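Local structure of pesticidal crystal protein CRY4AA (Bacillus thuringiensis, 2C9K) at residues A[428-433]-A[456-461]; A[471-476]-A[604-609]; A[521-526]-A[600-605]. The protein binds receptors on insect midgut epithelial cells as a mosquito-larvicidal toxin and lyses the cells by forming pores, this chain being its functional three-domain form. One frame throughout, in Å; residues are numbered along the deposited sequence.

Contact 1 belongs to the middle, beta-prism domain of the toxin, contacts 2 and 3 to the C-terminal beta-sandwich. The chain runs from strand 450-457 of contact 1 into strand 471-475 of contact 2, yet the two contacts do not touch: their centres are about 19 Å apart and their nearest atoms about 7 Å. Contact 3 lies about 24 Å from contact 1, centre to centre. Contacts 2 and 3, only about 9 Å apart at their centres, share Lys-604 and Ile-605 of strand 600-609, which pairs with 471-475 and with 517-527. A salt bridge between Glu-606 OE2 and Arg-522 NH2 ties them together further.

Contact 1 (A[428-433]-A[456-461]); sequences DNYSHI and THSSVD
The beta hairpin of strands 432-440 and 450-457 ends here, at its open end, where Ile-433 pairs antiparallel with Thr-456 and His-432 with His-457. Ile-433 and Thr-456 exchange both backbone bonds of a hydrogen-bonded pair, each 3.1 Å between N of one and O of the other. Beyond the strands the two segments stay joined through Ser-458: its N donates to Ser-431 O at 2.8 Å, a straight bond that arrives from above the carbonyl plane, and its OG donates a hydrogen bond to Tyr-430 O at 2.9 Å. Serine suits this spot, since a hydroxyl placed between its own N and carbonyl carbon (chi1 70°) can reach the carbonyl next to the one its amide takes, while CB packs by the Tyr-430 ring near CE1. The two histidines form a T-shaped pair, the edge of His-457 toward the face of His-432, with centroids 5.1 Å apart and planes at 69°. His-432 is held in its rotation by ND1, which donates to Ser-431 OG in the ring plane at 2.9 Å, and by NE2, bonded to Arg-261; Ser-431 OG also meets Pro-410 O. Helix 5-16 touches both histidines. From His-457 to Val-460 the chain makes a type I beta turn as it leaves the hairpin. Strand 262-267, on the far side of 450-457, completes with this hairpin the three-stranded antiparallel sheet of the beta-prism domain in three-domain Cry toxins.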
ATOM      1  N   ASP A 428      -9.368   1.538  17.342  1.00 22.79           N
ATOM      2  CA  ASP A 428      -8.664   0.271  17.481  1.00 22.84           C
ATOM      3  C   ASP A 428      -8.856  -0.653  16.276  1.00 22.56           C
ATOM      4  O   ASP A 428      -8.618  -1.860  16.360  1.00 21.01           O
ATOM      5  CB  ASP A 428      -9.150  -0.443  18.738  1.00 24.89           C
ATOM      6  CG  ASP A 428     -10.594  -0.891  18.620  1.00 28.21           C
ATOM      7  OD1 ASP A 428     -11.477  -0.030  18.412  1.00 30.69           O
ATOM      8  OD2 ASP A 428     -10.853  -2.107  18.723  1.00 31.55           O
ATOM      9  N   ASN A 429      -9.303  -0.090  15.158  1.00 22.27           N
ATOM     10  CA  ASN A 429      -9.493  -0.875  13.947  1.00 22.41           C
ATOM     11  C   ASN A 429      -9.600   0.017  12.722  1.00 22.16           C
ATOM     12  O   ASN A 429     -10.704   0.352  12.297  1.00 24.47           O
ATOM     13  CB  ASN A 429     -10.743  -1.741  14.053  1.00 23.08           C
ATOM     14  CG  ASN A 429     -10.866  -2.716  12.898  1.00 24.74           C
ATOM     15  OD1 ASN A 429     -10.049  -2.700  11.974  1.00 24.42           O
ATOM     16  ND2 ASN A 429     -11.885  -3.570  12.943  1.00 23.81           N
ATOM     17  N   TYR A 430      -8.452   0.396  12.162  1.00 20.40           N
ATOM     18  CA  TYR A 430      -8.400   1.255  10.982  1.00 19.64           C
ATOM     19  C   TYR A 430      -7.188   0.856  10.138  1.00 20.60           C
ATOM     20  O   TYR A 430      -6.131   0.535  10.677  1.00 20.29           O
ATOM     21  CB  TYR A 430      -8.298   2.725  11.408  1.00 18.15           C
ATOM     22  CG  TYR A 430      -7.047   3.040  12.191  1.00 16.99           C
ATOM     23  CD1 TYR A 430      -5.944   3.623  11.575  1.00 16.54           C
ATOM     24  CD2 TYR A 430      -6.941   2.697  13.540  1.00 15.82           C
ATOM     25  CE1 TYR A 430      -4.765   3.848  12.282  1.00 14.82           C
ATOM     26  CE2 TYR A 430      -5.773   2.918  14.253  1.00 13.58           C
ATOM     27  CZ  TYR A 430      -4.689   3.490  13.618  1.00 14.39           C
ATOM     28  OH  TYR A 430      -3.521   3.689  14.314  1.00 18.42           O
ATOM     29  N   SER A 431      -7.342   0.883   8.817  1.00 21.34           N
ATOM     30  CA  SER A 431      -6.266   0.485   7.913  1.00 20.55           C
ATOM     31  C   SER A 431      -5.447   1.636   7.341  1.00 20.98           C
ATOM     32  O   SER A 431      -4.331   1.425   6.847  1.00 21.39           O
ATOM     33  CB  SER A 431      -6.842  -0.314   6.755  1.00 21.07           C
ATOM     34  OG  SER A 431      -7.720   0.501   5.999  1.00 20.46           O
ATOM     35  N   HIS A 432      -5.994   2.847   7.386  1.00 19.56           N
ATOM     36  CA  HIS A 432      -5.274   3.996   6.853  1.00 20.03           C
ATOM     37  C   HIS A 432      -5.417   5.206   7.752  1.00 18.42           C
ATOM     38  O   HIS A 432      -6.361   5.296   8.527  1.00 18.45           O
ATOM     39  CB  HIS A 432      -5.779   4.351   5.448  1.00 21.50           C
ATOM     40  CG  HIS A 432      -5.403   3.357   4.388  1.00 22.68           C
ATOM     41  ND1 HIS A 432      -5.954   2.095   4.316  1.00 22.15           N
ATOM     42  CD2 HIS A 432      -4.555   3.457   3.334  1.00 22.78           C
ATOM     43  CE1 HIS A 432      -5.465   1.462   3.265  1.00 22.10           C
ATOM     44  NE2 HIS A 432      -4.616   2.266   2.652  1.00 22.48           N
ATOM     45  N   ILE A 433      -4.464   6.128   7.644  1.00 18.14           N
ATOM     46  CA  ILE A 433      -4.462   7.368   8.417  1.00 17.44           C
ATOM     47  C   ILE A 433      -4.251   8.542   7.457  1.00 17.04           C
ATOM     48  O   ILE A 433      -3.565   8.402   6.437  1.00 18.08           O
ATOM     49  CB  ILE A 433      -3.312   7.402   9.457  1.00 17.37           C
ATOM     50  CG1 ILE A 433      -1.961   7.494   8.734  1.00 15.24           C
ATOM     51  CG2 ILE A 433      -3.393   6.176  10.376  1.00 11.74           C
ATOM     52  CD1 ILE A 433      -0.791   7.727   9.663  1.00 17.44           C
ATOM     53  N   THR A 456      -2.118   7.008   4.082  1.00 18.65           N
ATOM     54  CA  THR A 456      -1.017   6.058   4.109  1.00 20.24           C
ATOM     55  C   THR A 456      -1.459   4.842   4.918  1.00 21.54           C
ATOM     56  O   THR A 456      -2.368   4.945   5.747  1.00 23.34           O
ATOM     57  CB  THR A 456       0.246   6.677   4.729  1.00 20.35           C
ATOM     58  OG1 THR A 456      -0.080   7.302   5.977  1.00 22.83           O
ATOM     59  CG2 THR A 456       0.838   7.701   3.787  1.00 18.39           C
ATOM     60  N   HIS A 457      -0.836   3.693   4.680  1.00 21.48           N
ATOM     61  CA  HIS A 457      -1.221   2.482   5.404  1.00 23.07           C
ATOM     62  C   HIS A 457      -0.830   2.532   6.883  1.00 23.63           C
ATOM     63  O   HIS A 457       0.318   2.843   7.215  1.00 24.36           O
ATOM     64  CB  HIS A 457      -0.591   1.254   4.762  1.00 21.87           C
ATOM     65  CG  HIS A 457      -1.281  -0.020   5.124  1.00 21.13           C
ATOM     66  ND1 HIS A 457      -2.337  -0.523   4.398  1.00 21.62           N
ATOM     67  CD2 HIS A 457      -1.106  -0.859   6.168  1.00 20.28           C
ATOM     68  CE1 HIS A 457      -2.785  -1.621   4.981  1.00 21.41           C
ATOM     69  NE2 HIS A 457      -2.054  -1.846   6.057  1.00 22.62           N
ATOM     70  N   SER A 458      -1.772   2.206   7.766  0.50 22.10           N
ATOM     71  CA  SER A 458      -1.508   2.248   9.204  0.50 21.75           C
ATOM     72  C   SER A 458      -0.549   1.169   9.702  0.50 21.76           C
ATOM     73  O   SER A 458      -0.413   0.956  10.906  0.50 22.01           O
ATOM     74  CB  SER A 458      -2.818   2.169   9.991  0.50 20.92           C
ATOM     75  OG  SER A 458      -3.405   0.889   9.883  1.00 21.02           O
ATOM     76  N   SER A 459       0.115   0.485   8.780  1.00 22.30           N
ATOM     77  CA  SER A 459       1.071  -0.544   9.166  1.00 22.28           C
ATOM     78  C   SER A 459       2.458   0.071   9.263  1.00 22.84           C
ATOM     79  O   SER A 459       3.397  -0.581   9.711  1.00 23.64           O
ATOM     80  CB  SER A 459       1.107  -1.672   8.139  1.00 22.01           C
ATOM     81  OG  SER A 459       1.658  -1.225   6.910  1.00 21.86           O
ATOM     82  N   VAL A 460       2.579   1.324   8.831  1.00 22.32           N
ATOM     83  CA  VAL A 460       3.858   2.023   8.863  1.00 22.93           C
ATOM     84  C   VAL A 460       4.200   2.469  10.279  1.00 22.04           C
ATOM     85  O   VAL A 460       3.346   2.971  11.000  1.00 22.15           O
ATOM     86  CB  VAL A 460       3.836   3.245   7.926  1.00 25.27           C
ATOM     87  CG1 VAL A 460       5.222   3.893   7.876  1.00 25.48           C
ATOM     88  CG2 VAL A 460       3.374   2.817   6.531  1.00 24.82           C
ATOM     89  N   ASP A 461       5.457   2.294  10.671  1.00 21.72           N
ATOM     90  CA  ASP A 461       5.887   2.647  12.018  1.00 23.24           C
ATOM     91  C   ASP A 461       6.556   4.017  12.108  1.00 23.77           C
ATOM     92  O   ASP A 461       7.399   4.360  11.280  1.00 27.15           O
ATOM     93  CB  ASP A 461       6.839   1.568  12.536  1.00 24.48           C
ATOM     94  CG  ASP A 461       7.124   1.704  14.012  1.00 27.87           C
ATOM     95  OD1 ASP A 461       6.400   2.468  14.681  1.00 29.75           O
ATOM     96  OD2 ASP A 461       8.060   1.039  14.509  1.00 28.65           O
TER

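Contact 2 (A[471-476]-A[604-609]); sequences TTQIPA and KIEFLP
Ile-474 and Ile-605 face each other as a hydrogen-bonded antiparallel pair in a closely packed part of this contact, their CB atoms 4.4 Å apart. Ile-474 N to Ile-605 O and Ile-605 N to Ile-474 O are both 2.8 Å, though the second bond comes from above its carbonyl plane. On the same face of the sheet, the CD1 tip of Ile-474 reaches the Phe-607 ring at CE1, 3.8 Å away, the two side chains crossing at a slant. Branched and aromatic carbons fit here because this face turns to the sheet of strand 584-591: Leu-587 and Phe-589 meet Ile-605, and Leu-587 also meets Phe-607. Two sheets packed with apolar residues between them make the beta-sandwich of the C-terminal domain of Cry toxins, and strand 600-609 is central to one of them. The other face, also buried, carries the polar side chains Gln-473, Glu-606 and Lys-604, with Pro-475 beside them. Gln-473, with CG anti to its backbone N (chi1 -158°) and the chain extended beyond, lies alongside Glu-606; its NE2 donates almost straight to Glu-606 OE1 at 2.8 Å, with amide and carboxylate only 10° from coplanar. Tyr-251 OH also bonds OE1, and Arg-522 forms a salt bridge with OE2, so charge on this buried carboxylate is probably well compensated. The aliphatic part of Lys-604 crosses Gln-473, with Lys-604 CD 3.9 Å from Gln-473 CG; its NZ goes on to Thr-495 O. Toward the more exposed end Leu-608 and Pro-609, partly open to solvent, add little; even so Leu-608 CD2 lies against the buried Thr-471 side chain.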
ATOM      1  N   THR A 471      12.829 -11.064  11.149  1.00 23.77           N
ATOM      2  CA  THR A 471      13.421 -10.127  10.211  1.00 24.97           C
ATOM      3  C   THR A 471      12.594  -8.863  10.126  1.00 26.78           C
ATOM      4  O   THR A 471      11.383  -8.911   9.902  1.00 29.34           O
ATOM      5  CB  THR A 471      13.539 -10.740   8.805  1.00 24.33           C
ATOM      6  OG1 THR A 471      14.506 -11.798   8.830  1.00 26.14           O
ATOM      7  CG2 THR A 471      13.967  -9.687   7.791  1.00 23.29           C
ATOM      8  N   THR A 472      13.254  -7.729  10.316  1.00 26.96           N
ATOM      9  CA  THR A 472      12.586  -6.445  10.240  1.00 26.20           C
ATOM     10  C   THR A 472      12.861  -5.864   8.870  1.00 26.38           C
ATOM     11  O   THR A 472      14.003  -5.816   8.417  1.00 26.50           O
ATOM     12  CB  THR A 472      13.099  -5.484  11.312  1.00 25.86           C
ATOM     13  OG1 THR A 472      12.842  -6.043  12.602  1.00 26.24           O
ATOM     14  CG2 THR A 472      12.393  -4.142  11.212  1.00 26.35           C
ATOM     15  N   GLN A 473      11.798  -5.431   8.212  1.00 27.04           N
ATOM     16  CA  GLN A 473      11.888  -4.859   6.880  1.00 27.02           C
ATOM     17  C   GLN A 473      11.589  -3.369   6.997  1.00 26.49           C
ATOM     18  O   GLN A 473      10.469  -2.993   7.336  1.00 28.20           O
ATOM     19  CB  GLN A 473      10.852  -5.542   5.986  1.00 27.72           C
ATOM     20  CG  GLN A 473      11.117  -5.484   4.497  1.00 29.69           C
ATOM     21  CD  GLN A 473      10.201  -6.420   3.728  1.00 29.98           C
ATOM     22  OE1 GLN A 473       8.990  -6.217   3.673  1.00 28.59           O
ATOM     23  NE2 GLN A 473      10.780  -7.463   3.143  1.00 31.49           N
ATOM     24  N   ILE A 474      12.590  -2.527   6.744  1.00 24.71           N
ATOM     25  CA  ILE A 474      12.409  -1.077   6.813  1.00 22.27           C
ATOM     26  C   ILE A 474      12.606  -0.425   5.451  1.00 22.07           C
ATOM     27  O   ILE A 474      13.743  -0.283   4.978  1.00 20.98           O
ATOM     28  CB  ILE A 474      13.402  -0.409   7.788  1.00 23.09           C
ATOM     29  CG1 ILE A 474      13.177  -0.916   9.215  1.00 24.32           C
ATOM     30  CG2 ILE A 474      13.209   1.104   7.753  1.00 21.81           C
ATOM     31  CD1 ILE A 474      14.059  -0.246  10.250  1.00 24.35           C
ATOM     32  N   PRO A 475      11.500  -0.019   4.798  1.00 20.60           N
ATOM     33  CA  PRO A 475      11.546   0.628   3.481  1.00 18.52           C
ATOM     34  C   PRO A 475      12.529   1.795   3.505  1.00 17.51           C
ATOM     35  O   PRO A 475      12.593   2.530   4.485  1.00 14.43           O
ATOM     36  CB  PRO A 475      10.110   1.097   3.284  1.00 17.10           C
ATOM     37  CG  PRO A 475       9.328   0.072   4.007  1.00 17.50           C
ATOM     38  CD  PRO A 475      10.109  -0.133   5.272  1.00 19.01           C
ATOM     39  N   ALA A 476      13.289   1.967   2.428  1.00 18.63           N
ATOM     40  CA  ALA A 476      14.264   3.055   2.355  1.00 18.32           C
ATOM     41  C   ALA A 476      13.611   4.442   2.406  1.00 18.19           C
ATOM     42  O   ALA A 476      14.248   5.423   2.781  1.00 19.14           O
ATOM     43  CB  ALA A 476      15.100   2.918   1.097  1.00 18.72           C
ATOM     44  N   LYS A 604      14.352  -1.925   0.239  1.00 19.89           N
ATOM     45  CA  LYS A 604      14.210  -2.225   1.661  1.00 19.77           C
ATOM     46  C   LYS A 604      15.542  -2.427   2.391  1.00 19.94           C
ATOM     47  O   LYS A 604      16.507  -2.947   1.828  1.00 19.90           O
ATOM     48  CB  LYS A 604      13.375  -3.503   1.854  1.00 20.38           C
ATOM     49  CG  LYS A 604      12.108  -3.637   1.018  1.00 19.57           C
ATOM     50  CD  LYS A 604      10.937  -2.880   1.599  1.00 21.25           C
ATOM     51  CE  LYS A 604       9.627  -3.248   0.887  1.00 24.45           C
ATOM     52  NZ  LYS A 604       9.599  -2.937  -0.585  1.00 23.36           N
ATOM     53  N   ILE A 605      15.577  -2.015   3.655  1.00 20.06           N
ATOM     54  CA  ILE A 605      16.754  -2.189   4.510  1.00 19.53           C
ATOM     55  C   ILE A 605      16.291  -3.273   5.467  1.00 20.20           C
ATOM     56  O   ILE A 605      15.276  -3.113   6.144  1.00 20.90           O
ATOM     57  CB  ILE A 605      17.074  -0.932   5.339  1.00 17.06           C
ATOM     58  CG1 ILE A 605      17.153   0.303   4.440  1.00 15.79           C
ATOM     59  CG2 ILE A 605      18.365  -1.143   6.086  1.00 13.18           C
ATOM     60  CD1 ILE A 605      18.203   0.233   3.358  1.00 12.90           C
ATOM     61  N   GLU A 606      17.009  -4.381   5.525  1.00 20.39           N
ATOM     62  CA  GLU A 606      16.576  -5.465   6.390  1.00 19.90           C
ATOM     63  C   GLU A 606      17.534  -5.818   7.511  1.00 20.76           C
ATOM     64  O   GLU A 606      18.758  -5.794   7.341  1.00 20.47           O
ATOM     65  CB  GLU A 606      16.271  -6.698   5.537  1.00 18.10           C
ATOM     66  CG  GLU A 606      15.093  -6.466   4.614  1.00 20.03           C
ATOM     67  CD  GLU A 606      14.746  -7.655   3.744  1.00 20.75           C
ATOM     68  OE1 GLU A 606      13.590  -7.707   3.262  1.00 20.95           O
ATOM     69  OE2 GLU A 606      15.617  -8.524   3.531  1.00 20.78           O
ATOM     70  N   PHE A 607      16.965  -6.119   8.670  1.00 20.56           N
ATOM     71  CA  PHE A 607      17.765  -6.505   9.812  1.00 23.77           C
ATOM     72  C   PHE A 607      17.484  -7.962  10.137  1.00 25.77           C
ATOM     73  O   PHE A 607      16.346  -8.343  10.415  1.00 26.02           O
ATOM     74  CB  PHE A 607      17.449  -5.629  11.020  1.00 23.12           C
ATOM     75  CG  PHE A 607      17.858  -4.201  10.850  1.00 24.35           C
ATOM     76  CD1 PHE A 607      17.028  -3.298  10.188  1.00 25.86           C
ATOM     77  CD2 PHE A 607      19.084  -3.757  11.338  1.00 23.80           C
ATOM     78  CE1 PHE A 607      17.414  -1.961  10.013  1.00 27.33           C
ATOM     79  CE2 PHE A 607      19.484  -2.435  11.171  1.00 25.94           C
ATOM     80  CZ  PHE A 607      18.647  -1.528  10.507  1.00 26.86           C
ATOM     81  N   LEU A 608      18.526  -8.782  10.085  1.00 27.66           N
ATOM     82  CA  LEU A 608      18.378 -10.198  10.382  1.00 28.88           C
ATOM     83  C   LEU A 608      18.933 -10.518  11.765  1.00 29.83           C
ATOM     84  O   LEU A 608      20.133 -10.382  12.001  1.00 31.22           O
ATOM     85  CB  LEU A 608      19.118 -11.040   9.340  1.00 28.52           C
ATOM     86  CG  LEU A 608      18.845 -10.768   7.862  1.00 28.35           C
ATOM     87  CD1 LEU A 608      19.463 -11.885   7.021  1.00 28.47           C
ATOM     88  CD2 LEU A 608      17.356 -10.695   7.616  1.00 28.54           C
ATOM     89  N   PRO A 609      18.064 -10.930  12.703  1.00 30.03           N
ATOM     90  CA  PRO A 609      18.525 -11.266  14.054  1.00 30.69           C
ATOM     91  C   PRO A 609      19.493 -12.445  13.969  1.00 32.74           C
ATOM     92  O   PRO A 609      19.235 -13.404  13.237  1.00 33.38           O
ATOM     93  CB  PRO A 609      17.236 -11.656  14.771  1.00 28.43           C
ATOM     94  CG  PRO A 609      16.205 -10.841  14.082  1.00 28.82           C
ATOM     95  CD  PRO A 609      16.592 -10.962  12.630  1.00 30.02           C
TER

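Contact 3 (A[521-526]-A[600-605]); sequences IRIRYA and VLIDKI
Arg-524 presents the edge of its guanidinium to Asp-603 in a salt bridge: NH1 donates to OD2 at 2.8 Å, in the guanidinium plane but from above the carboxylate plane, the two groups being turned 69° apart. The second flat group, the Tyr-525 ring, has Ile-523 O at its edge and Val-600 CG1 obliquely placed near CD1; its OH bonds to Asn-552 N. Arginine is long enough for its role: CG stands anti to the backbone N (chi1 -173°) and the chain runs extended to NE, so that CG and CD pass by OD2 before NH1 grips it. Asp-603 OD1 offers its syn lone pair to Lys-604 NZ in a second salt bridge, and one carboxylate thereby links two cations, which should ease their mutual repulsion. The backbone explains why Asp-603 faces Arg-524 at all. Arg-524 O accepts from both Asp-603 N, 2.9 Å, and Lys-604 N, 3.2 Å, which makes a classic beta bulge and shifts the register by one residue. Past the bulge, Ala-526 and Leu-601 resume regular pairing, with Leu-601 O to Ala-526 N at 2.8 Å. On the other face of the sheet, apolar branches pack together: Ile-602 CD1 meets Ile-523 CG2 at 3.9 Å, and Ile-523 CG1 lies by Ile-605 CD1. Phe-589 of strand 584-591 covers Ile-523 from the facing sheet, whereas strand 499-501 flanks 600-605 and strand 569-572 flanks 521-526 within their own sheet.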
ATOM      1  N   ILE A 521      22.757  -6.542   8.510  1.00 17.69           N
ATOM      2  CA  ILE A 521      21.796  -5.700   7.834  1.00 18.66           C
ATOM      3  C   ILE A 521      21.893  -6.103   6.350  1.00 18.07           C
ATOM      4  O   ILE A 521      22.983  -6.228   5.799  1.00 15.74           O
ATOM      5  CB  ILE A 521      22.036  -4.150   8.144  1.00 19.26           C
ATOM      6  CG1 ILE A 521      22.356  -3.376   6.876  1.00 17.79           C
ATOM      7  CG2 ILE A 521      23.094  -3.970   9.222  1.00 15.67           C
ATOM      8  CD1 ILE A 521      21.151  -3.095   6.058  1.00 19.06           C
ATOM      9  N   ARG A 522      20.737  -6.373   5.744  1.00 18.48           N
ATOM     10  CA  ARG A 522      20.636  -6.821   4.349  1.00 18.47           C
ATOM     11  C   ARG A 522      19.853  -5.814   3.516  1.00 19.22           C
ATOM     12  O   ARG A 522      18.901  -5.222   4.006  1.00 20.26           O
ATOM     13  CB  ARG A 522      19.930  -8.174   4.322  1.00 16.91           C
ATOM     14  CG  ARG A 522      19.812  -8.805   2.971  1.00 16.92           C
ATOM     15  CD  ARG A 522      19.199 -10.181   3.093  1.00 18.29           C
ATOM     16  NE  ARG A 522      17.745 -10.146   3.236  1.00 18.42           N
ATOM     17  CZ  ARG A 522      16.994 -11.223   3.457  1.00 19.03           C
ATOM     18  NH1 ARG A 522      17.563 -12.415   3.569  1.00 18.02           N
ATOM     19  NH2 ARG A 522      15.674 -11.122   3.541  1.00 20.27           N
ATOM     20  N   ILE A 523      20.235  -5.633   2.258  1.00 20.85           N
ATOM     21  CA  ILE A 523      19.574  -4.660   1.388  1.00 23.24           C
ATOM     22  C   ILE A 523      18.884  -5.250   0.149  1.00 25.10           C
ATOM     23  O   ILE A 523      19.450  -6.105  -0.536  1.00 27.06           O
ATOM     24  CB  ILE A 523      20.606  -3.594   0.929  1.00 23.48           C
ATOM     25  CG1 ILE A 523      20.858  -2.605   2.058  1.00 22.87           C
ATOM     26  CG2 ILE A 523      20.124  -2.858  -0.299  1.00 21.68           C
ATOM     27  CD1 ILE A 523      21.965  -1.652   1.732  1.00 27.35           C
ATOM     28  N   ARG A 524      17.660  -4.790  -0.128  1.00 25.56           N
ATOM     29  CA  ARG A 524      16.900  -5.236  -1.302  1.00 26.31           C
ATOM     30  C   ARG A 524      16.952  -4.055  -2.262  1.00 27.00           C
ATOM     31  O   ARG A 524      16.280  -3.047  -2.053  1.00 27.19           O
ATOM     32  CB  ARG A 524      15.441  -5.553  -0.936  1.00 25.54           C
ATOM     33  CG  ARG A 524      14.625  -6.175  -2.082  1.00 26.21           C
ATOM     34  CD  ARG A 524      13.302  -6.771  -1.597  1.00 25.94           C
ATOM     35  NE  ARG A 524      12.627  -7.616  -2.591  1.00 27.21           N
ATOM     36  CZ  ARG A 524      11.804  -7.176  -3.546  1.00 27.73           C
ATOM     37  NH1 ARG A 524      11.533  -5.885  -3.665  1.00 29.04           N
ATOM     38  NH2 ARG A 524      11.235  -8.035  -4.381  1.00 25.02           N
ATOM     39  N   TYR A 525      17.750  -4.188  -3.316  1.00 27.56           N
ATOM     40  CA  TYR A 525      17.938  -3.106  -4.275  1.00 27.87           C
ATOM     41  C   TYR A 525      17.841  -3.579  -5.713  1.00 28.51           C
ATOM     42  O   TYR A 525      17.736  -4.770  -5.988  1.00 29.64           O
ATOM     43  CB  TYR A 525      19.333  -2.522  -4.094  1.00 27.97           C
ATOM     44  CG  TYR A 525      20.385  -3.475  -4.627  1.00 30.02           C
ATOM     45  CD1 TYR A 525      21.098  -3.188  -5.796  1.00 29.69           C
ATOM     46  CD2 TYR A 525      20.593  -4.715  -4.022  1.00 30.28           C
ATOM     47  CE1 TYR A 525      21.981  -4.114  -6.347  1.00 28.52           C
ATOM     48  CE2 TYR A 525      21.474  -5.646  -4.569  1.00 30.21           C
ATOM     49  CZ  TYR A 525      22.158  -5.340  -5.728  1.00 29.71           C
ATOM     50  OH  TYR A 525      23.009  -6.270  -6.268  1.00 31.07           O
ATOM     51  N   ALA A 526      17.923  -2.613  -6.620  1.00 29.68           N
ATOM     52  CA  ALA A 526      17.898  -2.844  -8.061  1.00 30.15           C
ATOM     53  C   ALA A 526      19.090  -2.046  -8.581  1.00 31.27           C
ATOM     54  O   ALA A 526      19.500  -1.056  -7.968  1.00 30.56           O
ATOM     55  CB  ALA A 526      16.603  -2.320  -8.667  1.00 31.02           C
ATOM     56  N   VAL A 600      21.242   2.893  -9.079  1.00 30.03           N
ATOM     57  CA  VAL A 600      20.972   1.966  -7.985  1.00 27.42           C
ATOM     58  C   VAL A 600      19.663   2.382  -7.320  1.00 25.95           C
ATOM     59  O   VAL A 600      19.498   3.534  -6.915  1.00 24.71           O
ATOM     60  CB  VAL A 600      22.105   1.985  -6.929  1.00 27.41           C
ATOM     61  CG1 VAL A 600      21.748   1.074  -5.756  1.00 27.50           C
ATOM     62  CG2 VAL A 600      23.409   1.533  -7.563  1.00 26.20           C
ATOM     63  N   LEU A 601      18.721   1.452  -7.229  1.00 25.00           N
ATOM     64  CA  LEU A 601      17.446   1.755  -6.602  1.00 24.73           C
ATOM     65  C   LEU A 601      17.321   1.001  -5.282  1.00 24.41           C
ATOM     66  O   LEU A 601      17.267  -0.226  -5.256  1.00 23.93           O
ATOM     67  CB  LEU A 601      16.297   1.397  -7.542  1.00 25.81           C
ATOM     68  CG  LEU A 601      16.295   2.159  -8.873  1.00 28.57           C
ATOM     69  CD1 LEU A 601      15.127   1.697  -9.723  1.00 29.91           C
ATOM     70  CD2 LEU A 601      16.202   3.657  -8.621  1.00 29.19           C
ATOM     71  N   ILE A 602      17.298   1.746  -4.183  1.00 23.78           N
ATOM     72  CA  ILE A 602      17.186   1.146  -2.862  1.00 23.40           C
ATOM     73  C   ILE A 602      15.735   0.953  -2.461  1.00 22.79           C
ATOM     74  O   ILE A 602      14.975   1.916  -2.369  1.00 22.45           O
ATOM     75  CB  ILE A 602      17.847   2.017  -1.783  1.00 22.85           C
ATOM     76  CG1 ILE A 602      19.356   2.084  -2.006  1.00 21.47           C
ATOM     77  CG2 ILE A 602      17.544   1.443  -0.421  1.00 23.01           C
ATOM     78  CD1 ILE A 602      20.060   0.774  -1.801  1.00 20.29           C
ATOM     79  N   ASP A 603      15.368  -0.295  -2.194  1.00 22.76           N
ATOM     80  CA  ASP A 603      14.007  -0.629  -1.798  1.00 21.82           C
ATOM     81  C   ASP A 603      13.827  -0.824  -0.290  1.00 20.98           C
ATOM     82  O   ASP A 603      13.232   0.021   0.386  1.00 19.54           O
ATOM     83  CB  ASP A 603      13.564  -1.884  -2.553  1.00 24.46           C
ATOM     84  CG  ASP A 603      12.220  -2.393  -2.100  1.00 27.24           C
ATOM     85  OD1 ASP A 603      11.326  -1.556  -1.834  1.00 28.02           O
ATOM     86  OD2 ASP A 603      12.061  -3.631  -2.025  1.00 27.65           O
ATOM     87  N   LYS A 604      14.352  -1.925   0.239  1.00 19.89           N
ATOM     88  CA  LYS A 604      14.210  -2.225   1.661  1.00 19.77           C
ATOM     89  C   LYS A 604      15.542  -2.427   2.391  1.00 19.94           C
ATOM     90  O   LYS A 604      16.507  -2.947   1.828  1.00 19.90           O
ATOM     91  CB  LYS A 604      13.375  -3.503   1.854  1.00 20.38           C
ATOM     92  CG  LYS A 604      12.108  -3.637   1.018  1.00 19.57           C
ATOM     93  CD  LYS A 604      10.937  -2.880   1.599  1.00 21.25           C
ATOM     94  CE  LYS A 604       9.627  -3.248   0.887  1.00 24.45           C
ATOM     95  NZ  LYS A 604       9.599  -2.937  -0.585  1.00 23.36           N
ATOM     96  N   ILE A 605      15.577  -2.015   3.655  1.00 20.06           N
ATOM     97  CA  ILE A 605      16.754  -2.189   4.510  1.00 19.53           C
ATOM     98  C   ILE A 605      16.291  -3.273   5.467  1.00 20.20           C
ATOM     99  O   ILE A 605      15.276  -3.113   6.144  1.00 20.90           O
ATOM    100  CB  ILE A 605      17.074  -0.932   5.339  1.00 17.06           C
ATOM    101  CG1 ILE A 605      17.153   0.303   4.440  1.00 15.79           C
ATOM    102  CG2 ILE A 605      18.365  -1.143   6.086  1.00 13.18           C
ATOM    103  CD1 ILE A 605      18.203   0.233   3.358  1.00 12.90           C
TER